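Local atomic coordinates of myosin-2 (Saccharomyces cerevisiae, PDB entry 6IXO), a protein that transports organelles and other cargo along polarized actin cables, using an N-terminal motor and a globular tail, the part described here, that binds cargo receptors. Residues L166-V179 with T232-L245. Sequence-based numbering, arbitrary orientation.
Sequences LQKQLQKKAINAVV and TLLNYVDAICFNEL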
ATOM      1  N   LEU A 166       0.186   6.135   3.786  1.00 22.98           N
ATOM      2  CA  LEU A 166       0.120   5.086   4.805  1.00 24.15           C
ATOM      3  C   LEU A 166       1.269   5.204   5.809  1.00 28.13           C
ATOM      4  O   LEU A 166       1.047   5.082   7.001  1.00 25.33           O
ATOM      5  CB  LEU A 166       0.176   3.691   4.179  1.00 21.34           C
ATOM      6  CG  LEU A 166      -1.068   3.357   3.325  1.00 25.20           C
ATOM      7  CD1 LEU A 166      -0.850   1.950   2.824  1.00 24.39           C
ATOM      8  CD2 LEU A 166      -2.404   3.397   4.114  1.00 24.58           C
ATOM      9  N   GLN A 167       2.485   5.394   5.311  1.00 23.04           N
ATOM     10  CA  GLN A 167       3.630   5.591   6.202  1.00 24.05           C
ATOM     11  C   GLN A 167       3.424   6.755   7.155  1.00 31.90           C
ATOM     12  O   GLN A 167       3.747   6.640   8.353  1.00 29.60           O
ATOM     13  CB  GLN A 167       4.913   5.817   5.392  1.00 24.26           C
ATOM     14  CG  GLN A 167       5.363   4.559   4.599  1.00 23.74           C
ATOM     15  CD  GLN A 167       6.768   4.718   4.028  1.00 26.66           C
ATOM     16  OE1 GLN A 167       7.147   5.793   3.615  1.00 30.17           O
ATOM     17  NE2 GLN A 167       7.542   3.646   4.035  1.00 25.42           N
ATOM     18  N   LYS A 168       2.933   7.891   6.650  1.00 27.23           N
ATOM     19  CA  LYS A 168       2.724   9.043   7.538  1.00 29.89           C
ATOM     20  C   LYS A 168       1.698   8.745   8.627  1.00 32.48           C
ATOM     21  O   LYS A 168       1.837   9.216   9.745  1.00 28.60           O
ATOM     22  CB  LYS A 168       2.281  10.280   6.753  1.00 31.11           C
ATOM     23  CG  LYS A 168       3.236  10.685   5.637  1.00 37.76           C
ATOM     24  CD  LYS A 168       4.618  11.051   6.163  1.00 38.00           C
ATOM     25  CE  LYS A 168       5.574  11.459   5.016  1.00 39.40           C
ATOM     26  NZ  LYS A 168       5.167  12.720   4.318  1.00 37.23           N
ATOM     27  N   GLN A 169       0.632   8.021   8.299  1.00 26.05           N
ATOM     28  CA  GLN A 169      -0.344   7.645   9.326  1.00 27.92           C
ATOM     29  C   GLN A 169       0.307   6.779  10.360  1.00 29.17           C
ATOM     30  O   GLN A 169       0.005   6.898  11.549  1.00 32.02           O
ATOM     31  CB  GLN A 169      -1.544   6.876   8.724  1.00 30.21           C
ATOM     32  CG  GLN A 169      -2.533   7.794   8.019  1.00 37.96           C
ATOM     33  CD  GLN A 169      -3.951   7.205   7.931  1.00 47.40           C
ATOM     34  OE1 GLN A 169      -4.165   6.025   8.222  1.00 60.45           O
ATOM     35  NE2 GLN A 169      -4.929   8.046   7.554  1.00 37.89           N
ATOM     36  N   LEU A 170       1.220   5.913   9.927  1.00 26.25           N
ATOM     37  CA  LEU A 170       1.999   5.151  10.929  1.00 34.31           C
ATOM     38  C   LEU A 170       3.015   5.976  11.702  1.00 32.87           C
ATOM     39  O   LEU A 170       3.256   5.722  12.893  1.00 39.20           O
ATOM     40  CB  LEU A 170       2.717   3.978  10.272  1.00 35.60           C
ATOM     41  CG  LEU A 170       1.813   2.811   9.941  1.00 32.32           C
ATOM     42  CD1 LEU A 170       2.590   1.861   9.034  1.00 35.13           C
ATOM     43  CD2 LEU A 170       1.327   2.071  11.201  1.00 27.20           C
ATOM     44  N   GLN A 171       3.654   6.952  11.066  1.00 31.80           N
ATOM     45  CA  GLN A 171       4.559   7.823  11.798  0.51 31.74           C
ATOM     46  C   GLN A 171       3.756   8.455  12.943  1.00 40.24           C
ATOM     47  O   GLN A 171       4.247   8.604  14.064  1.00 38.65           O
ATOM     48  CB  GLN A 171       5.185   8.898  10.886  0.51 33.72           C
ATOM     49  CG  GLN A 171       6.367   9.669  11.522  0.51 34.87           C
ATOM     50  CD  GLN A 171       7.709   8.994  11.286  0.51 31.05           C
ATOM     51  OE1 GLN A 171       7.900   8.309  10.277  0.51 32.22           O
ATOM     52  NE2 GLN A 171       8.645   9.168  12.226  0.51 30.59           N
ATOM     53  N   LYS A 172       2.507   8.786  12.651  1.00 37.66           N
ATOM     54  CA  LYS A 172       1.628   9.446  13.602  1.00 37.36           C
ATOM     55  C   LYS A 172       1.199   8.531  14.771  1.00 39.27           C
ATOM     56  O   LYS A 172       1.068   8.973  15.907  1.00 41.01           O
ATOM     57  CB  LYS A 172       0.370   9.948  12.841  1.00 34.30           C
ATOM     58  CG  LYS A 172      -0.588  10.802  13.726  1.00 46.57           C
ATOM     59  CD  LYS A 172      -1.887  11.187  12.959  1.00 49.90           C
ATOM     60  CE  LYS A 172      -2.655  12.236  13.774  1.00 56.54           C
ATOM     61  NZ  LYS A 172      -4.086  12.341  13.399  1.00 63.39           N
ATOM     62  N   LYS A 173       0.933   7.262  14.473  1.00 34.45           N
ATOM     63  CA  LYS A 173       0.317   6.378  15.463  1.00 30.57           C
ATOM     64  C   LYS A 173       1.248   5.346  16.079  1.00 30.37           C
ATOM     65  O   LYS A 173       1.095   5.027  17.260  1.00 28.29           O
ATOM     66  CB  LYS A 173      -0.868   5.653  14.844  1.00 37.16           C
ATOM     67  CG  LYS A 173      -1.851   6.642  14.249  1.00 44.52           C
ATOM     68  CD  LYS A 173      -3.092   6.027  13.681  1.00 47.92           C
ATOM     69  CE  LYS A 173      -4.019   7.137  13.175  1.00 48.69           C
ATOM     70  NZ  LYS A 173      -5.319   6.573  12.770  1.00 50.99           N
ATOM     71  N   ALA A 174       2.182   4.822  15.294  1.00 26.13           N
ATOM     72  CA  ALA A 174       2.926   3.626  15.675  1.00 29.03           C
ATOM     73  C   ALA A 174       3.939   3.942  16.746  1.00 29.13           C
ATOM     74  O   ALA A 174       4.252   3.132  17.643  1.00 27.28           O
ATOM     75  CB  ALA A 174       3.615   3.022  14.441  1.00 29.64           C
ATOM     76  N   ILE A 175       4.498   5.139  16.666  1.00 25.76           N
ATOM     77  CA  ILE A 175       5.487   5.482  17.669  1.00 23.24           C
ATOM     78  C   ILE A 175       4.876   5.511  19.059  1.00 30.61           C
ATOM     79  O   ILE A 175       5.417   4.947  20.021  1.00 30.78           O
ATOM     80  CB  ILE A 175       6.152   6.857  17.322  1.00 31.88           C
ATOM     81  CG1 ILE A 175       7.103   6.660  16.135  1.00 29.20           C
ATOM     82  CG2 ILE A 175       6.887   7.394  18.534  1.00 34.51           C
ATOM     83  CD1 ILE A 175       7.682   8.002  15.578  1.00 41.49           C
ATOM     84  N   ASN A 176       3.733   6.163  19.185  1.00 31.49           N
ATOM     85  CA  ASN A 176       3.103   6.191  20.499  1.00 36.33           C
ATOM     86  C   ASN A 176       2.629   4.769  20.894  1.00 27.57           C
ATOM     87  O   ASN A 176       2.797   4.334  22.016  1.00 31.16           O
ATOM     88  CB  ASN A 176       1.922   7.159  20.525  1.00 47.37           C
ATOM     89  CG  ASN A 176       1.423   7.419  21.949  1.00 67.38           C
ATOM     90  OD1 ASN A 176       0.389   6.900  22.380  1.00 78.00           O
ATOM     91  ND2 ASN A 176       2.183   8.204  22.689  1.00 74.87           N
ATOM     92  N   ALA A 177       2.026   4.064  19.940  1.00 30.15           N
ATOM     93  CA  ALA A 177       1.469   2.737  20.237  1.00 30.29           C
ATOM     94  C   ALA A 177       2.549   1.722  20.640  1.00 27.93           C
ATOM     95  O   ALA A 177       2.388   0.979  21.612  1.00 31.73           O
ATOM     96  CB  ALA A 177       0.700   2.229  19.012  1.00 27.36           C
ATOM     97  N   VAL A 178       3.637   1.666  19.880  1.00 26.97           N
ATOM     98  CA  VAL A 178       4.680   0.664  20.127  1.00 29.37           C
ATOM     99  C   VAL A 178       5.600   1.066  21.282  1.00 30.82           C
ATOM    100  O   VAL A 178       5.864   0.276  22.171  1.00 33.30           O
ATOM    101  CB  VAL A 178       5.507   0.424  18.851  1.00 27.26           C
ATOM    102  CG1 VAL A 178       6.713  -0.468  19.105  1.00 29.42           C
ATOM    103  CG2 VAL A 178       4.600  -0.191  17.724  1.00 24.80           C
ATOM    104  N   VAL A 179       6.077   2.317  21.246  1.00 27.42           N
ATOM    105  CA  VAL A 179       7.160   2.756  22.137  1.00 28.20           C
ATOM    106  C   VAL A 179       6.651   3.296  23.462  1.00 29.82           C
ATOM    107  O   VAL A 179       7.221   3.041  24.514  1.00 34.64           O
ATOM    108  CB  VAL A 179       8.030   3.826  21.413  1.00 34.19           C
ATOM    109  CG1 VAL A 179       9.137   4.338  22.321  1.00 30.83           C
ATOM    110  CG2 VAL A 179       8.662   3.205  20.156  1.00 29.40           C
ATOM    111  N   THR A 232       6.573  -3.529   3.492  1.00 26.67           N
ATOM    112  CA  THR A 232       7.122  -2.143   3.471  1.00 25.46           C
ATOM    113  C   THR A 232       6.728  -1.407   4.750  1.00 27.96           C
ATOM    114  O   THR A 232       7.553  -0.759   5.404  1.00 24.94           O
ATOM    115  CB  THR A 232       6.618  -1.346   2.237  1.00 27.05           C
ATOM    116  OG1 THR A 232       7.080  -1.987   1.052  1.00 27.69           O
ATOM    117  CG2 THR A 232       7.144   0.116   2.254  1.00 28.43           C
ATOM    118  N   LEU A 233       5.480  -1.556   5.161  1.00 23.97           N
ATOM    119  CA  LEU A 233       5.030  -0.810   6.344  1.00 24.97           C
ATOM    120  C   LEU A 233       5.620  -1.341   7.665  1.00 25.74           C
ATOM    121  O   LEU A 233       5.942  -0.548   8.571  1.00 24.53           O
ATOM    122  CB  LEU A 233       3.502  -0.820   6.424  1.00 23.75           C
ATOM    123  CG  LEU A 233       2.848  -0.021   5.267  1.00 26.72           C
ATOM    124  CD1 LEU A 233       1.330  -0.122   5.342  1.00 21.76           C
ATOM    125  CD2 LEU A 233       3.271   1.491   5.212  1.00 28.37           C
ATOM    126  N   LEU A 234       5.729  -2.660   7.789  1.00 25.11           N
ATOM    127  CA  LEU A 234       6.347  -3.260   8.982  1.00 29.41           C
ATOM    128  C   LEU A 234       7.813  -2.861   9.123  1.00 25.63           C
ATOM    129  O   LEU A 234       8.284  -2.528  10.223  1.00 24.95           O
ATOM    130  CB  LEU A 234       6.253  -4.794   8.921  1.00 26.11           C
ATOM    131  CG  LEU A 234       4.828  -5.324   9.055  1.00 27.24           C
ATOM    132  CD1 LEU A 234       4.801  -6.816   8.769  1.00 31.61           C
ATOM    133  CD2 LEU A 234       4.236  -5.011  10.467  1.00 28.86           C
ATOM    134  N   ASN A 235       8.564  -2.945   8.024  1.00 21.31           N
ATOM    135  CA  ASN A 235       9.956  -2.460   8.050  1.00 26.99           C
ATOM    136  C   ASN A 235      10.044  -1.013   8.512  1.00 30.60           C
ATOM    137  O   ASN A 235      10.981  -0.625   9.260  1.00 27.16           O
ATOM    138  CB  ASN A 235      10.623  -2.568   6.682  1.00 28.00           C
ATOM    139  CG  ASN A 235      11.059  -3.984   6.382  1.00 37.24           C
ATOM    140  OD1 ASN A 235      11.562  -4.651   7.262  1.00 39.02           O
ATOM    141  ND2 ASN A 235      10.903  -4.428   5.125  1.00 36.87           N
ATOM    142  N   TYR A 236       9.083  -0.232   8.036  1.00 28.70           N
ATOM    143  CA  TYR A 236       8.984   1.185   8.362  1.00 27.65           C
ATOM    144  C   TYR A 236       8.725   1.366   9.872  1.00 27.10           C
ATOM    145  O   TYR A 236       9.400   2.134  10.541  1.00 25.36           O
ATOM    146  CB  TYR A 236       7.853   1.850   7.584  1.00 24.69           C
ATOM    147  CG  TYR A 236       7.884   3.373   7.694  1.00 24.19           C
ATOM    148  CD1 TYR A 236       8.828   4.119   6.983  1.00 25.26           C
ATOM    149  CD2 TYR A 236       6.944   4.055   8.462  1.00 23.97           C
ATOM    150  CE1 TYR A 236       8.862   5.547   7.072  1.00 28.86           C
ATOM    151  CE2 TYR A 236       6.925   5.490   8.526  1.00 21.99           C
ATOM    152  CZ  TYR A 236       7.908   6.202   7.863  1.00 27.11           C
ATOM    153  OH  TYR A 236       7.884   7.570   7.914  1.00 33.30           O
ATOM    154  N   VAL A 237       7.720   0.675  10.382  1.00 22.74           N
ATOM    155  CA  VAL A 237       7.438   0.725  11.832  1.00 22.03           C
ATOM    156  C   VAL A 237       8.690   0.343  12.641  1.00 26.87           C
ATOM    157  O   VAL A 237       9.049   0.984  13.623  1.00 24.52           O
ATOM    158  CB  VAL A 237       6.274  -0.224  12.161  1.00 26.60           C
ATOM    159  CG1 VAL A 237       6.196  -0.510  13.659  1.00 27.57           C
ATOM    160  CG2 VAL A 237       4.947   0.361  11.613  1.00 26.54           C
ATOM    161  N   ASP A 238       9.348  -0.719  12.216  1.00 25.59           N
ATOM    162  CA  ASP A 238      10.565  -1.177  12.871  1.00 26.07           C
ATOM    163  C   ASP A 238      11.596  -0.048  12.951  1.00 29.40           C
ATOM    164  O   ASP A 238      12.152   0.221  14.014  1.00 25.92           O
ATOM    165  CB  ASP A 238      11.118  -2.378  12.103  1.00 22.81           C
ATOM    166  CG  ASP A 238      12.179  -3.175  12.885  1.00 32.84           C
ATOM    167  OD1 ASP A 238      11.945  -3.523  14.051  1.00 34.63           O
ATOM    168  OD2 ASP A 238      13.240  -3.444  12.319  1.00 38.22           O
ATOM    169  N   ALA A 239      11.861   0.610  11.815  1.00 22.15           N
ATOM    170  CA  ALA A 239      12.928   1.630  11.748  1.00 23.64           C
ATOM    171  C   ALA A 239      12.580   2.810  12.629  1.00 26.53           C
ATOM    172  O   ALA A 239      13.384   3.212  13.500  1.00 25.68           O
ATOM    173  CB  ALA A 239      13.149   2.136  10.226  1.00 24.64           C
ATOM    174  N   ILE A 240      11.371   3.356  12.445  1.00 25.03           N
ATOM    175  CA  ILE A 240      11.064   4.632  13.108  1.00 27.53           C
ATOM    176  C   ILE A 240      10.886   4.397  14.619  1.00 27.38           C
ATOM    177  O   ILE A 240      11.255   5.262  15.421  1.00 26.95           O
ATOM    178  CB  ILE A 240       9.783   5.330  12.548  1.00 25.51           C
ATOM    179  CG1 ILE A 240       8.532   4.500  12.829  1.00 27.32           C
ATOM    180  CG2 ILE A 240       9.962   5.683  11.037  1.00 24.76           C
ATOM    181  CD1 ILE A 240       7.223   5.244  12.401  1.00 34.30           C
ATOM    182  N   CYS A 241      10.322   3.242  15.013  1.00 24.12           N
ATOM    183  CA  CYS A 241      10.206   2.983  16.486  1.00 24.16           C
ATOM    184  C   CYS A 241      11.565   2.692  17.130  1.00 27.43           C
ATOM    185  O   CYS A 241      11.847   3.148  18.261  1.00 25.74           O
ATOM    186  CB  CYS A 241       9.254   1.811  16.765  1.00 22.79           C
ATOM    187  SG  CYS A 241       7.549   2.286  16.324  1.00 26.04           S
ATOM    188  N   PHE A 242      12.398   1.917  16.443  1.00 24.57           N
ATOM    189  CA  PHE A 242      13.751   1.663  16.939  1.00 28.44           C
ATOM    190  C   PHE A 242      14.507   2.984  17.177  1.00 27.72           C
ATOM    191  O   PHE A 242      15.162   3.188  18.219  1.00 27.53           O
ATOM    192  CB  PHE A 242      14.550   0.791  15.954  1.00 22.77           C
ATOM    193  CG  PHE A 242      15.975   0.544  16.409  1.00 26.50           C
ATOM    194  CD1 PHE A 242      16.261  -0.482  17.316  1.00 27.68           C
ATOM    195  CD2 PHE A 242      17.025   1.379  15.971  1.00 27.79           C
ATOM    196  CE1 PHE A 242      17.592  -0.715  17.776  1.00 28.91           C
ATOM    197  CE2 PHE A 242      18.374   1.166  16.428  1.00 29.39           C
ATOM    198  CZ  PHE A 242      18.641   0.109  17.337  1.00 27.35           C
ATOM    199  N   ASN A 243      14.430   3.871  16.194  1.00 27.27           N
ATOM    200  CA  ASN A 243      15.153   5.119  16.261  1.00 24.52           C
ATOM    201  C   ASN A 243      14.677   5.918  17.461  1.00 30.97           C
ATOM    202  O   ASN A 243      15.475   6.549  18.127  1.00 30.66           O
ATOM    203  CB  ASN A 243      14.986   5.928  14.977  1.00 24.61           C
ATOM    204  CG  ASN A 243      15.705   5.282  13.774  1.00 30.30           C
ATOM    205  OD1 ASN A 243      16.538   4.378  13.940  1.00 26.30           O
ATOM    206  ND2 ASN A 243      15.425   5.788  12.575  1.00 25.45           N
ATOM    207  N   GLU A 244      13.387   5.886  17.756  1.00 26.89           N
ATOM    208  CA  GLU A 244      12.905   6.618  18.937  1.00 29.76           C
ATOM    209  C   GLU A 244      13.427   5.963  20.194  1.00 31.89           C
ATOM    210  O   GLU A 244      13.856   6.649  21.147  1.00 30.72           O
ATOM    211  CB  GLU A 244      11.373   6.669  18.982  1.00 30.78           C
ATOM    212  CG  GLU A 244      10.768   7.587  17.881  1.00 28.29           C
ATOM    213  CD  GLU A 244      11.148   9.044  18.073  1.00 39.50           C
ATOM    214  OE1 GLU A 244      11.300   9.506  19.238  1.00 35.73           O
ATOM    215  OE2 GLU A 244      11.315   9.741  17.053  1.00 40.60           O
ATOM    216  N   LEU A 245      13.370   4.636  20.222  1.00 26.17           N
ATOM    217  CA  LEU A 245      13.815   3.930  21.397  1.00 26.37           C
ATOM    218  C   LEU A 245      15.280   4.206  21.686  1.00 26.25           C
ATOM    219  O   LEU A 245      15.673   4.427  22.826  1.00 24.86           O
ATOM    220  CB  LEU A 245      13.597   2.423  21.225  1.00 25.60           C
ATOM    221  CG  LEU A 245      12.177   1.968  21.443  1.00 26.71           C
ATOM    222  CD1 LEU A 245      11.968   0.562  20.749  1.00 27.71           C
ATOM    223  CD2 LEU A 245      11.904   1.847  22.944  1.00 28.04           C
TER
HETATM  224  O   HOH W   1       7.417   8.395   5.207  1.00 36.85           O
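Segments 166-179 and 232-245, from the long helices 134-180 and 223-247, cross obliquely at a signed angle of -57°, their axes approaching to 9.3 Å. Where the backbones come nearest, beside Ile175, Cys241 enters as a knob among Ala174, Ile175, Val178 and Val179, with SG lying 3.7 Å from Val178 CB. Toward the other end, Tyr236 lies between Gln167, stacked over one ring face, and Ile240 CG2 of its own helix on the opposite face. Gln167 CB makes a CH-pi contact 3.9 Å from the Tyr236 ring centroid, and the chain, extended beyond CG, stacks the amide over the ring toward its rim, the planes 24° apart. NE2 of this glutamine bonds to the carbonyl of Glu373, while a water links its OE1 to the Tyr236 hydroxyl. The Gln171 chain, bent at chi2 (89°), brings OE1 close to that hydroxyl in the deposited conformer, its amide steeply inclined to the ring. An alanine in place of Tyr236 would probably leave the Gln167 amide without its stacking surface and the bridging water without one of its partners. Near Tyr236, Leu170 CD1 packs 3.8 Å from Val237 CG2 and also meets Leu233, while at the C-terminal ends Val179 CG1 reaches Leu245 CD2. Leu286 of helix 284-294 touches Val178, Cys241 and Leu245, joining this helix crossing to the all-helical bundle of the myosin V cargo-binding tail, within its Dilute region.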